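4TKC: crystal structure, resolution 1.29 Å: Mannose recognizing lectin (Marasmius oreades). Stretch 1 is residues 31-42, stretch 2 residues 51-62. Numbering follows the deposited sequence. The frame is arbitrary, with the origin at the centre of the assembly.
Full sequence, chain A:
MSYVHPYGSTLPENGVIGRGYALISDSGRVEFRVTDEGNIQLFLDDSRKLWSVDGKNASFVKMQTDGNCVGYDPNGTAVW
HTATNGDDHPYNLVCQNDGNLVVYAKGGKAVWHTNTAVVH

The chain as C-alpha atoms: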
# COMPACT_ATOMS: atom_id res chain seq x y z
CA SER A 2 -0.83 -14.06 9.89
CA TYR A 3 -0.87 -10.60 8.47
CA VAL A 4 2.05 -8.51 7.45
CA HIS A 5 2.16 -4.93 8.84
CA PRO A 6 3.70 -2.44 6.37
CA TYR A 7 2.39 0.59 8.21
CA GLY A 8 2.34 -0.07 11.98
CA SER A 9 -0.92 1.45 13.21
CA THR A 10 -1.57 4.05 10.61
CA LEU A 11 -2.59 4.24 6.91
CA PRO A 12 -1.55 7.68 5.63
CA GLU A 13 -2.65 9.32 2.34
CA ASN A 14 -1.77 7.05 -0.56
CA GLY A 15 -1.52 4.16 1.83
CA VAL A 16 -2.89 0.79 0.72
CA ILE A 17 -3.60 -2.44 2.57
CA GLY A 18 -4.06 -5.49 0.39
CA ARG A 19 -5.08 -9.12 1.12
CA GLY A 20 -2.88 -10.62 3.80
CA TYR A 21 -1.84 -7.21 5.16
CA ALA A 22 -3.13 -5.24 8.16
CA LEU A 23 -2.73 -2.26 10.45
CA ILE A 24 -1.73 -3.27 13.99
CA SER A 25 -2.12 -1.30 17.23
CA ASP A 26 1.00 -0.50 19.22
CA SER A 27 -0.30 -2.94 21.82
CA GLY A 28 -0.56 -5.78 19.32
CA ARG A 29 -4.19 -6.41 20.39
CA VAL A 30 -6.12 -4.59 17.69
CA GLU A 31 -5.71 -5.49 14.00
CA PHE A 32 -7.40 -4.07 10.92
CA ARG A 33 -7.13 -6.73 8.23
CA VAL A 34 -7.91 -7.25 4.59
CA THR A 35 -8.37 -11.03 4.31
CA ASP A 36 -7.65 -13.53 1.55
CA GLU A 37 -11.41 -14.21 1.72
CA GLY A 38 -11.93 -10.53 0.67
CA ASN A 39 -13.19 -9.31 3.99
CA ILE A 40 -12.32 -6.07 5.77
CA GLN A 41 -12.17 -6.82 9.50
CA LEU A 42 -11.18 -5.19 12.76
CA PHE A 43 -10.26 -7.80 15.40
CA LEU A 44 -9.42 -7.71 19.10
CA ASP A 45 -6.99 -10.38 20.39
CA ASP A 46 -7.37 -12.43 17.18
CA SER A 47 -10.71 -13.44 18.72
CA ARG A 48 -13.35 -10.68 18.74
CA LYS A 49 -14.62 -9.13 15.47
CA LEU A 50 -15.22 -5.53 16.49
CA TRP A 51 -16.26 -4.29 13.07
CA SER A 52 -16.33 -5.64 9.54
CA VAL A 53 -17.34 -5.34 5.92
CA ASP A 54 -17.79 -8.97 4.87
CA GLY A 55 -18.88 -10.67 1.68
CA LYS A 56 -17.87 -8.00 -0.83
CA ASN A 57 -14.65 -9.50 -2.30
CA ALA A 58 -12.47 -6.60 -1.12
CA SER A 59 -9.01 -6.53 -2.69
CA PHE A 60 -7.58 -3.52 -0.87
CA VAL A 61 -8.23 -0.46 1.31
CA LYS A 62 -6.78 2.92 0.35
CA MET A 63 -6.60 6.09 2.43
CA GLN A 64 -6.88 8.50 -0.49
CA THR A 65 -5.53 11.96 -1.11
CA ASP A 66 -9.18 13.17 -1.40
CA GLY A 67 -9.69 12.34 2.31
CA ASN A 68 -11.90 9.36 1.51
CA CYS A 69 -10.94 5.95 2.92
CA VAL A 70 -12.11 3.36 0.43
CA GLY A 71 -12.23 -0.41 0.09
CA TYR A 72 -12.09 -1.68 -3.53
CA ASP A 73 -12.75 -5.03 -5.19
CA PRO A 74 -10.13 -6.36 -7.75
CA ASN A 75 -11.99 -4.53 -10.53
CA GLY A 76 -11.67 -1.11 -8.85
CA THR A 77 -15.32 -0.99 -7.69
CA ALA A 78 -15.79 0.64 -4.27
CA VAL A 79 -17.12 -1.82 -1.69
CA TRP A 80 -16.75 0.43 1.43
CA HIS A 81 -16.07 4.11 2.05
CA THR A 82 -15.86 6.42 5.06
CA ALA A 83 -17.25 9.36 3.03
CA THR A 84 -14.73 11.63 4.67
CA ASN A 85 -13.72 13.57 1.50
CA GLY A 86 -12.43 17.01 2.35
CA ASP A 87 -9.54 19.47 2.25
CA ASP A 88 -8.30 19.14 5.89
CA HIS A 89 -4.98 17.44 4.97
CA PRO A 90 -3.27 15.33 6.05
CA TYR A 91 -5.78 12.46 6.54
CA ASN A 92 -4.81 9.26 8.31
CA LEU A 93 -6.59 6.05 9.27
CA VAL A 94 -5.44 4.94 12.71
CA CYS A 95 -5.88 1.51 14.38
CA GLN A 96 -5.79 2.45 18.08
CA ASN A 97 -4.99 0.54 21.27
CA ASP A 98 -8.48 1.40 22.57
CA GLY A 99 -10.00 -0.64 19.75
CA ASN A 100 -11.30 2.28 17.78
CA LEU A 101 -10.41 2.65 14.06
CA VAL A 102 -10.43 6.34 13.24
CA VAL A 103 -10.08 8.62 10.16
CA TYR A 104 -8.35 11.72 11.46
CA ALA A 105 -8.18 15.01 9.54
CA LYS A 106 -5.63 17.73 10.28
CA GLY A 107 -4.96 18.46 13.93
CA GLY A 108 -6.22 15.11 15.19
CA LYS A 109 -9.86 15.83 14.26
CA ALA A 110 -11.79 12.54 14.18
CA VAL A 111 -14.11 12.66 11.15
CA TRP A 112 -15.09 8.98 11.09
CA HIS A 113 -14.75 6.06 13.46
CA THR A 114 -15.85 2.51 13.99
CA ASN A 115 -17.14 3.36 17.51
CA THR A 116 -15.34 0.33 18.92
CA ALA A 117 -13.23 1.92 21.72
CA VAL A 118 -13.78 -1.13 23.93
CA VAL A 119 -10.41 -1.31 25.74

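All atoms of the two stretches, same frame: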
# COMPACT_ATOMS: atom_id res chain seq x y z
N GLU A 31 -6.22 -5.28 15.35
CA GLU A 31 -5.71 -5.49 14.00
C GLU A 31 -6.83 -5.23 13.01
O GLU A 31 -7.91 -5.83 13.07
CB GLU A 31 -5.18 -6.92 13.88
CG GLU A 31 -4.32 -7.15 12.63
CD GLU A 31 -3.69 -8.52 12.62
OE1 GLU A 31 -4.42 -9.50 12.84
OE2 GLU A 31 -2.51 -8.62 12.24
N PHE A 32 -6.49 -4.44 11.99
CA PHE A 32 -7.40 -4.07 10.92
C PHE A 32 -6.88 -4.75 9.65
O PHE A 32 -5.87 -4.35 9.05
CB PHE A 32 -7.43 -2.57 10.74
CG PHE A 32 -8.37 -2.10 9.66
CD1 PHE A 32 -9.72 -2.45 9.66
CD2 PHE A 32 -7.89 -1.40 8.57
CE1 PHE A 32 -10.58 -2.00 8.70
CE2 PHE A 32 -8.76 -0.96 7.59
CZ PHE A 32 -10.10 -1.25 7.66
N ARG A 33 -7.60 -5.78 9.24
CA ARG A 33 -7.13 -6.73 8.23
C ARG A 33 -7.92 -6.63 6.94
O ARG A 33 -9.14 -6.48 6.95
CB ARG A 33 -7.44 -8.15 8.75
CG ARG A 33 -6.90 -8.52 10.09
CD ARG A 33 -7.49 -9.83 10.58
NE ARG A 33 -6.92 -10.15 11.88
CZ ARG A 33 -7.23 -11.20 12.63
NH1 ARG A 33 -8.23 -12.02 12.26
NH2 ARG A 33 -6.57 -11.38 13.78
N VAL A 34 -7.22 -6.88 5.82
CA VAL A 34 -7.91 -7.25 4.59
C VAL A 34 -7.56 -8.73 4.32
O VAL A 34 -6.37 -9.10 4.30
CB VAL A 34 -7.49 -6.36 3.41
CG1 VAL A 34 -8.16 -6.80 2.10
CG2 VAL A 34 -7.84 -4.90 3.69
N THR A 35 -8.59 -9.58 4.28
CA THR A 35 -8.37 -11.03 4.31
C THR A 35 -8.29 -11.62 2.92
O THR A 35 -8.80 -11.03 1.95
CB THR A 35 -9.44 -11.78 5.15
OG1 THR A 35 -10.66 -11.88 4.43
CG2 THR A 35 -9.68 -11.07 6.51
N ASP A 36 -7.70 -12.81 2.84
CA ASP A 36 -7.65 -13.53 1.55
C ASP A 36 -9.06 -13.90 1.09
O ASP A 36 -9.29 -14.05 -0.10
CB ASP A 36 -6.80 -14.80 1.66
CG ASP A 36 -5.31 -14.51 1.92
OD1 ASP A 36 -4.80 -13.49 1.42
OD2 ASP A 36 -4.65 -15.32 2.61
N GLU A 37 -10.01 -13.95 2.03
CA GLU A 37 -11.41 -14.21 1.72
C GLU A 37 -12.12 -12.91 1.25
O GLU A 37 -13.30 -12.93 0.94
CB GLU A 37 -12.14 -14.82 2.95
CG GLU A 37 -11.63 -16.20 3.38
CD GLU A 37 -10.21 -16.18 3.97
OE1 GLU A 37 -9.89 -15.25 4.75
OE2 GLU A 37 -9.44 -17.14 3.73
N GLY A 38 -11.37 -11.81 1.13
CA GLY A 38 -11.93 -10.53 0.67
C GLY A 38 -12.80 -9.82 1.69
O GLY A 38 -13.64 -8.98 1.35
N ASN A 39 -12.51 -10.07 2.97
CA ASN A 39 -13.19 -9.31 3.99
C ASN A 39 -12.33 -8.24 4.63
O ASN A 39 -11.10 -8.36 4.68
CB ASN A 39 -13.77 -10.23 5.07
CG ASN A 39 -14.70 -11.27 4.49
OD1 ASN A 39 -15.48 -10.96 3.59
ND2 ASN A 39 -14.55 -12.51 4.90
N ILE A 40 -12.98 -7.17 5.08
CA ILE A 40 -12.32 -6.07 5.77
C ILE A 40 -12.76 -6.12 7.25
O ILE A 40 -13.96 -6.01 7.57
CB ILE A 40 -12.71 -4.70 5.18
CG1 ILE A 40 -12.41 -4.67 3.67
CG2 ILE A 40 -11.97 -3.59 5.87
CD1 ILE A 40 -12.99 -3.46 2.98
N GLN A 41 -11.80 -6.41 8.12
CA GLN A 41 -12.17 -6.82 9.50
C GLN A 41 -11.25 -6.21 10.53
O GLN A 41 -10.02 -6.24 10.41
CB GLN A 41 -12.13 -8.34 9.60
CG GLN A 41 -13.03 -9.03 8.61
CD GLN A 41 -13.05 -10.53 8.77
OE1 GLN A 41 -12.04 -11.15 9.07
NE2 GLN A 41 -14.24 -11.13 8.61
N LEU A 42 -11.88 -5.76 11.62
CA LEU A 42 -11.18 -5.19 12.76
C LEU A 42 -11.36 -6.21 13.88
O LEU A 42 -12.49 -6.45 14.36
CB LEU A 42 -11.81 -3.86 13.18
CG LEU A 42 -11.09 -3.07 14.28
CD1 LEU A 42 -9.73 -2.59 13.78
CD2 LEU A 42 -11.96 -1.92 14.78
N TRP A 51 -15.65 -5.01 14.18
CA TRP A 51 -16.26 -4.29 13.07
C TRP A 51 -15.81 -4.96 11.79
O TRP A 51 -14.70 -5.49 11.75
CB TRP A 51 -15.76 -2.82 13.08
CG TRP A 51 -16.32 -1.95 11.99
CD1 TRP A 51 -17.35 -1.07 12.06
CD2 TRP A 51 -15.77 -1.82 10.66
NE1 TRP A 51 -17.50 -0.43 10.83
CE2 TRP A 51 -16.55 -0.89 9.97
CE3 TRP A 51 -14.69 -2.40 10.00
CZ2 TRP A 51 -16.33 -0.56 8.65
CZ3 TRP A 51 -14.44 -2.05 8.64
CH2 TRP A 51 -15.26 -1.12 8.00
N SER A 52 -16.72 -5.07 10.83
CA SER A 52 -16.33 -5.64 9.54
C SER A 52 -17.20 -5.22 8.39
O SER A 52 -18.31 -4.78 8.56
CB SER A 52 -16.36 -7.16 9.62
OG SER A 52 -17.68 -7.62 9.85
N VAL A 53 -16.60 -5.34 7.19
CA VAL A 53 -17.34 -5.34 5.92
C VAL A 53 -17.04 -6.69 5.25
O VAL A 53 -15.94 -6.91 4.75
CB VAL A 53 -16.93 -4.18 4.98
CG1 VAL A 53 -17.60 -4.34 3.60
CG2 VAL A 53 -17.28 -2.83 5.61
N ASP A 54 -18.00 -7.60 5.30
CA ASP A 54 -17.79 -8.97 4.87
C ASP A 54 -18.61 -9.27 3.63
O ASP A 54 -19.61 -8.63 3.38
CB ASP A 54 -18.27 -9.92 5.98
CG ASP A 54 -17.47 -9.80 7.26
OD1 ASP A 54 -16.24 -9.53 7.19
OD2 ASP A 54 -18.04 -10.03 8.34
N GLY A 55 -18.10 -10.16 2.78
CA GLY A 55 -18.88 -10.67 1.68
C GLY A 55 -18.72 -9.93 0.35
O GLY A 55 -19.46 -10.20 -0.59
N LYS A 56 -17.98 -8.83 0.38
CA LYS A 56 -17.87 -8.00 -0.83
C LYS A 56 -16.61 -8.16 -1.70
O LYS A 56 -16.43 -7.41 -2.65
CB LYS A 56 -18.08 -6.52 -0.44
CG LYS A 56 -19.40 -6.32 0.32
CD LYS A 56 -19.79 -4.86 0.47
CE LYS A 56 -20.24 -4.23 -0.83
NZ LYS A 56 -20.76 -2.84 -0.67
N ASN A 57 -15.82 -9.21 -1.44
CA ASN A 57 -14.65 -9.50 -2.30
C ASN A 57 -13.69 -8.30 -2.35
O ASN A 57 -13.12 -7.98 -3.42
CB ASN A 57 -15.06 -9.91 -3.70
CG ASN A 57 -13.98 -10.69 -4.40
OD1 ASN A 57 -13.31 -11.54 -3.80
ND2 ASN A 57 -13.77 -10.36 -5.67
N ALA A 58 -13.45 -7.67 -1.20
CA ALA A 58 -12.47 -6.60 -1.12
C ALA A 58 -11.08 -7.10 -1.50
O ALA A 58 -10.65 -8.19 -1.07
CB ALA A 58 -12.43 -6.01 0.26
N SER A 59 -10.40 -6.31 -2.36
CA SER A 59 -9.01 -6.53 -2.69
C SER A 59 -8.06 -5.66 -1.86
O SER A 59 -6.95 -6.07 -1.50
CB SER A 59 -8.83 -6.23 -4.17
OG SER A 59 -7.50 -6.41 -4.62
N PHE A 60 -8.46 -4.42 -1.61
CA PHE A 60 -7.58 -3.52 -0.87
C PHE A 60 -8.39 -2.37 -0.25
O PHE A 60 -9.47 -2.05 -0.74
CB PHE A 60 -6.39 -3.03 -1.77
CG PHE A 60 -6.81 -2.18 -2.93
CD1 PHE A 60 -7.04 -2.76 -4.17
CD2 PHE A 60 -6.82 -0.79 -2.84
CE1 PHE A 60 -7.39 -1.99 -5.25
CE2 PHE A 60 -7.18 -0.01 -3.94
CZ PHE A 60 -7.47 -0.62 -5.14
N VAL A 61 -7.76 -1.71 0.72
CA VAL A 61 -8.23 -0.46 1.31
C VAL A 61 -7.20 0.64 1.07
O VAL A 61 -6.01 0.41 1.25
CB VAL A 61 -8.42 -0.67 2.84
CG1 VAL A 61 -8.61 0.65 3.59
CG2 VAL A 61 -9.62 -1.56 3.11
N LYS A 62 -7.66 1.81 0.64
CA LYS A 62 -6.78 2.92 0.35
C LYS A 62 -7.30 4.15 1.09
O LYS A 62 -8.46 4.57 0.89
CB LYS A 62 -6.73 3.17 -1.18
CG LYS A 62 -5.77 4.29 -1.59
CD LYS A 62 -5.50 4.20 -3.09
CE LYS A 62 -4.33 5.06 -3.53
NZ LYS A 62 -4.12 5.13 -5.01
O HOH W 1 -15.76 -11.31 0.56
O HOH W 2 -14.26 -12.89 -1.67
O HOH W 3 -15.96 -7.59 2.03

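The two stretches join as a short antiparallel β ladder, backed on one face by an apolar cluster and continued at its open end by turn-to-loop hydrogen bonds and bridging waters; together they bury 744 Å².

The ladder pairs Ile40 with Val53, Gln41 with Ser52 and Leu42 with Trp51. Ile40 N donates to Val53 O (3.0 Å, 176° at hydrogen), Val53 N returns to Ile40 O (2.8 Å), and Leu42 N donates to Trp51 O (2.8 Å); the reciprocal Trp51 N to Leu42 O bond is weak at 3.5 Å.

Alternation along the strands sorts the side chains. Ile40, Leu42, Trp51 and Val53 share one face, where Ile40 serves as a hub: CG1 lies 3.7 Å from Ala58 CB, CD1 3.9 Å from Val61 CG2, and CG2 4.0 Å from Trp51 CZ3, at the indole edge. Phe32, with chi1 at t, brings CE1 to 3.9 Å from Trp51 CZ3, while Val34 CG2 packs 3.8 Å from Val61 CG2. The carbon atoms of these branched and aromatic groups pack against one another, which suits apolar side chains on this face.

Gln41 and Ser52 occupy the opposite face. The extended Gln41 side chain (chi1 m, chi2 t) reaches Asp54, NE2 donating to OD1 at 2.9 Å; Ser52 OG donates to Asp54 OD2, also at 2.9 Å, so both carboxylate oxygens are engaged.

Beyond the ladder, Asn39 OD1 accepts from Gly55 N (2.9 Å, 166°), and Gly38 O accepts from Ala58 N (2.9 Å, 138°). Gly38 closes the type I turn begun at Thr35. Its phi of 73° favours glycine, and an ideal CB would clash with Asn57 CA at 2.8 Å. Water 3 donates to Gly38 O and Val53 O (2.8 Å each) and accepts from Lys56 N (2.9 Å), tying turn to loop.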